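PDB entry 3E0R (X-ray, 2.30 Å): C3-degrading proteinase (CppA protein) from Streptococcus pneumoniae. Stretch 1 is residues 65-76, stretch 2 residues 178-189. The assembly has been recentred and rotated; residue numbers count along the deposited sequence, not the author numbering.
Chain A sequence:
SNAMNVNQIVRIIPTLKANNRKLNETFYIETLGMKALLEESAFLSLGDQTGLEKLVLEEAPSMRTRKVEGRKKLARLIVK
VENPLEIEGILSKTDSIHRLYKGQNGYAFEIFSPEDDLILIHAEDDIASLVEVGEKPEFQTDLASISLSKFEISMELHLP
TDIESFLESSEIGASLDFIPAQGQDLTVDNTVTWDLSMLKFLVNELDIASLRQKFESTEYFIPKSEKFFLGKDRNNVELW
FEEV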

# COMPACT_ATOMS: atom_id res chain seq x y z
N THR A 65 2.71 -18.59 -8.83
CA THR A 65 1.93 -17.39 -8.69
C THR A 65 1.37 -16.97 -10.04
O THR A 65 1.95 -17.28 -11.09
N ARG A 66 0.22 -16.30 -10.02
CA ARG A 66 -0.35 -15.77 -11.24
C ARG A 66 -0.97 -14.40 -11.07
O ARG A 66 -1.10 -13.89 -9.97
N LYS A 67 -1.34 -13.82 -12.20
CA LYS A 67 -1.89 -12.51 -12.30
C LYS A 67 -3.35 -12.56 -11.85
O LYS A 67 -4.07 -13.51 -12.16
N VAL A 68 -3.80 -11.54 -11.11
CA VAL A 68 -5.25 -11.39 -10.82
C VAL A 68 -6.06 -11.25 -12.13
O VAL A 68 -5.62 -10.64 -13.10
N GLU A 69 -7.22 -11.89 -12.14
CA GLU A 69 -8.22 -11.67 -13.16
C GLU A 69 -9.34 -10.85 -12.51
O GLU A 69 -9.94 -11.26 -11.50
N GLY A 70 -9.60 -9.69 -13.09
CA GLY A 70 -10.64 -8.82 -12.57
C GLY A 70 -10.04 -7.88 -11.56
O GLY A 70 -8.86 -7.60 -11.57
N ARG A 71 -10.91 -7.38 -10.70
CA ARG A 71 -10.52 -6.41 -9.72
C ARG A 71 -9.53 -7.06 -8.76
O ARG A 71 -9.63 -8.28 -8.44
N LYS A 72 -8.58 -6.25 -8.31
CA LYS A 72 -7.60 -6.73 -7.32
C LYS A 72 -8.14 -6.34 -5.97
O LYS A 72 -8.92 -5.40 -5.86
N LYS A 73 -7.69 -7.04 -4.94
CA LYS A 73 -8.01 -6.67 -3.54
C LYS A 73 -7.54 -5.22 -3.28
O LYS A 73 -8.23 -4.43 -2.66
N LEU A 74 -6.39 -4.86 -3.83
CA LEU A 74 -5.92 -3.47 -3.80
C LEU A 74 -6.60 -2.77 -4.95
O LEU A 74 -6.30 -3.05 -6.10
N ALA A 75 -7.53 -1.89 -4.63
CA ALA A 75 -8.18 -1.04 -5.60
C ALA A 75 -7.18 0.07 -6.02
O ALA A 75 -6.83 0.16 -7.19
N ARG A 76 -6.69 0.86 -5.07
CA ARG A 76 -5.62 1.85 -5.32
C ARG A 76 -4.73 2.05 -4.10
O ARG A 76 -5.23 2.07 -3.01
N PHE A 178 -12.92 0.92 2.00
CA PHE A 178 -13.43 -0.29 1.33
C PHE A 178 -14.40 0.05 0.21
O PHE A 178 -15.39 0.72 0.43
N ILE A 179 -14.14 -0.44 -0.98
CA ILE A 179 -15.04 -0.25 -2.11
C ILE A 179 -15.74 -1.57 -2.40
O ILE A 179 -15.06 -2.59 -2.53
N PRO A 180 -17.10 -1.57 -2.45
CA PRO A 180 -17.77 -2.82 -2.82
C PRO A 180 -17.37 -3.19 -4.26
O PRO A 180 -17.10 -2.30 -5.06
N ALA A 181 -17.28 -4.50 -4.55
CA ALA A 181 -16.57 -5.01 -5.71
C ALA A 181 -16.92 -6.47 -5.94
O ALA A 181 -17.21 -7.18 -4.99
N GLN A 182 -16.91 -6.90 -7.19
CA GLN A 182 -17.03 -8.31 -7.55
C GLN A 182 -15.84 -8.67 -8.38
O GLN A 182 -15.35 -7.86 -9.17
N GLY A 183 -15.40 -9.91 -8.21
CA GLY A 183 -14.34 -10.51 -8.98
C GLY A 183 -13.92 -11.82 -8.34
O GLY A 183 -14.00 -11.98 -7.10
N GLN A 184 -13.48 -12.75 -9.19
CA GLN A 184 -13.11 -14.11 -8.79
C GLN A 184 -12.00 -14.15 -7.73
O GLN A 184 -12.04 -14.96 -6.82
N ASP A 185 -11.03 -13.24 -7.84
CA ASP A 185 -9.82 -13.27 -6.99
C ASP A 185 -9.83 -12.37 -5.75
O ASP A 185 -8.80 -12.22 -5.05
N LEU A 186 -10.99 -11.80 -5.44
CA LEU A 186 -11.10 -10.84 -4.34
C LEU A 186 -11.00 -11.48 -2.97
O LEU A 186 -10.81 -10.78 -1.97
N THR A 187 -11.18 -12.80 -2.90
CA THR A 187 -10.97 -13.57 -1.65
C THR A 187 -10.00 -14.77 -1.78
O THR A 187 -9.90 -15.60 -0.87
N VAL A 188 -9.24 -14.82 -2.87
CA VAL A 188 -8.32 -15.94 -3.14
C VAL A 188 -7.21 -16.06 -2.05
O VAL A 188 -6.71 -15.07 -1.52
N ASP A 189 -6.81 -17.29 -1.72
CA ASP A 189 -5.65 -17.46 -0.87
C ASP A 189 -4.43 -16.62 -1.39
O ASP A 189 -4.18 -16.56 -2.60

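Three residues, Arg 71, Lys 73 and Asp 185, cover the most surface where these two segments meet. Asp 185 (chi1 m) points toward stretch 1, and the carboxylate on its short side chain is held on several sides. Arg 66, whose CA-to-CB bond runs sideways, extends its chain (p, t, t) to form a salt bridge: Arg 66 NH2 lies 2.9 Å from Asp 185 OD2, and Arg 66 NH1 donates to Asp 185 OD1 at 3.2 Å. The backbone N of Glu 69 also donates to Asp 185 OD2, at 2.9 Å, while Gln 184 NE2 donates to Asp 185 OD1 at 2.8 Å. Aspartate suits this buried spot because its two oxygens can take all four donors.

Lys 73 also starts sideways, but its nearly extended chain (m, t, t, t) carries NZ to Val 188 O, a hydrogen bond of 2.7 Å between Lys 73 NZ and Val 188 O. On the way its methylenes pass the turn, and Lys 73 CG lies 3.5 Å from Leu 186 O; a long aliphatic stem with a charged tip serves both needs.

Arg 71 points toward stretch 2. Its chi1 is -91°, between wells, with chi2 and chi3 both t, so the long extended chain runs past Gln 182 and brings its guanidinium edge beside Pro 180 and Ala 181, Arg 71 NH1 lying 3.3 Å from Pro 180 O and 3.6 Å from Ala 181 CB. Leu 186 (m, t) starts sideways, but its end comes nearer, so its branched apolar tip rests on the backbone of Arg 71 and Lys 72, with Leu 186 CD2 3.6 Å from Arg 71 O. Water 1 donates to Glu 69 O and Arg 71 O and accepts from Asp 185 N; water 2 links Arg 71 N to Gln 182 O.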

# COMPACT_ATOMS: atom_id res chain seq x y z
CB THR A 65 2.82 -16.29 -8.03
OG1 THR A 65 3.57 -16.89 -6.96
CG2 THR A 65 2.00 -15.14 -7.49
CB ARG A 66 -1.38 -16.74 -11.84
CG ARG A 66 -2.62 -16.90 -11.01
CD ARG A 66 -3.76 -17.52 -11.77
NE ARG A 66 -4.86 -17.75 -10.83
CZ ARG A 66 -5.81 -16.88 -10.53
NH1 ARG A 66 -6.73 -17.21 -9.63
NH2 ARG A 66 -5.87 -15.69 -11.11
CB LYS A 67 -1.78 -12.05 -13.77
CG LYS A 67 -1.39 -10.58 -13.98
CD LYS A 67 0.15 -10.27 -13.83
CE LYS A 67 0.65 -9.07 -14.76
NZ LYS A 67 1.55 -7.99 -14.10
CB VAL A 68 -5.57 -10.19 -9.85
CG1 VAL A 68 -7.12 -10.10 -9.56
CG2 VAL A 68 -4.75 -10.29 -8.54
CB GLU A 69 -8.81 -12.99 -13.70
CG GLU A 69 -7.80 -13.86 -14.47
CD GLU A 69 -7.37 -13.23 -15.80
OE1 GLU A 69 -8.28 -12.73 -16.54
OE2 GLU A 69 -6.12 -13.25 -16.09
CB ARG A 71 -11.74 -5.84 -8.98
CG ARG A 71 -12.29 -4.62 -9.64
CD ARG A 71 -13.53 -4.09 -8.95
NE ARG A 71 -14.01 -2.90 -9.64
CZ ARG A 71 -14.87 -2.02 -9.15
NH1 ARG A 71 -15.38 -2.15 -7.93
NH2 ARG A 71 -15.23 -0.98 -9.91
CB LYS A 72 -6.22 -6.10 -7.53
CG LYS A 72 -5.52 -6.44 -8.81
CD LYS A 72 -4.07 -5.90 -8.80
CE LYS A 72 -3.05 -6.94 -8.30
NZ LYS A 72 -1.65 -6.40 -8.11
CB LYS A 73 -7.37 -7.67 -2.58
CG LYS A 73 -7.90 -9.08 -2.73
CD LYS A 73 -7.24 -10.02 -1.69
CE LYS A 73 -7.26 -11.49 -2.12
NZ LYS A 73 -6.75 -12.44 -1.07
CB LEU A 74 -4.38 -3.36 -3.94
CG LEU A 74 -3.88 -1.89 -3.83
CD1 LEU A 74 -3.93 -1.41 -2.45
CD2 LEU A 74 -2.50 -1.71 -4.38
CB ALA A 75 -9.51 -0.46 -5.03
CB ARG A 76 -6.22 3.22 -5.65
CG ARG A 76 -6.61 3.47 -7.10
CD ARG A 76 -6.63 4.97 -7.41
NE ARG A 76 -7.53 5.66 -6.50
CZ ARG A 76 -7.95 6.93 -6.64
NH1 ARG A 76 -7.55 7.70 -7.63
NH2 ARG A 76 -8.78 7.45 -5.75
CB PHE A 178 -14.13 -1.25 2.31
CG PHE A 178 -13.20 -2.02 3.16
CD1 PHE A 178 -12.36 -2.97 2.61
CD2 PHE A 178 -13.14 -1.80 4.53
CE1 PHE A 178 -11.49 -3.69 3.40
CE2 PHE A 178 -12.25 -2.52 5.32
CZ PHE A 178 -11.45 -3.46 4.77
CB ILE A 179 -14.26 0.21 -3.33
CG1 ILE A 179 -13.69 1.61 -3.06
CG2 ILE A 179 -15.15 0.16 -4.57
CD1 ILE A 179 -12.70 2.06 -4.06
CB PRO A 180 -19.28 -2.49 -2.68
CG PRO A 180 -19.32 -1.19 -1.87
CD PRO A 180 -18.07 -0.48 -2.20
CB ALA A 181 -15.08 -4.87 -5.52
CB GLN A 182 -18.29 -8.64 -8.38
CG GLN A 182 -19.58 -8.52 -7.63
CD GLN A 182 -20.01 -7.07 -7.53
OE1 GLN A 182 -20.07 -6.35 -8.55
NE2 GLN A 182 -20.30 -6.60 -6.30
CB GLN A 184 -12.72 -14.96 -10.02
CG GLN A 184 -11.59 -14.38 -10.92
CD GLN A 184 -10.95 -15.44 -11.83
OE1 GLN A 184 -11.54 -15.85 -12.83
NE2 GLN A 184 -9.71 -15.88 -11.50
CB ASP A 185 -8.59 -12.93 -7.88
CG ASP A 185 -8.38 -13.94 -9.00
OD1 ASP A 185 -9.01 -15.01 -8.97
OD2 ASP A 185 -7.58 -13.64 -9.91
CB LEU A 186 -12.43 -10.07 -4.44
CG LEU A 186 -12.55 -8.96 -5.47
CD1 LEU A 186 -13.96 -8.32 -5.37
CD2 LEU A 186 -11.41 -7.98 -5.28
CB THR A 187 -12.32 -14.03 -1.08
OG1 THR A 187 -12.83 -15.11 -1.88
CG2 THR A 187 -13.33 -12.86 -1.04
CB VAL A 188 -7.69 -15.77 -4.59
CG1 VAL A 188 -6.63 -14.69 -4.63
CG2 VAL A 188 -7.11 -17.04 -5.10
CB ASP A 189 -5.28 -18.94 -0.76
CG ASP A 189 -4.15 -19.18 0.21
OD1 ASP A 189 -4.08 -18.44 1.23
OD2 ASP A 189 -3.35 -20.10 -0.01
O HOH W 1 -11.10 -10.55 -9.13
O HOH W 2 -13.68 -8.02 -11.17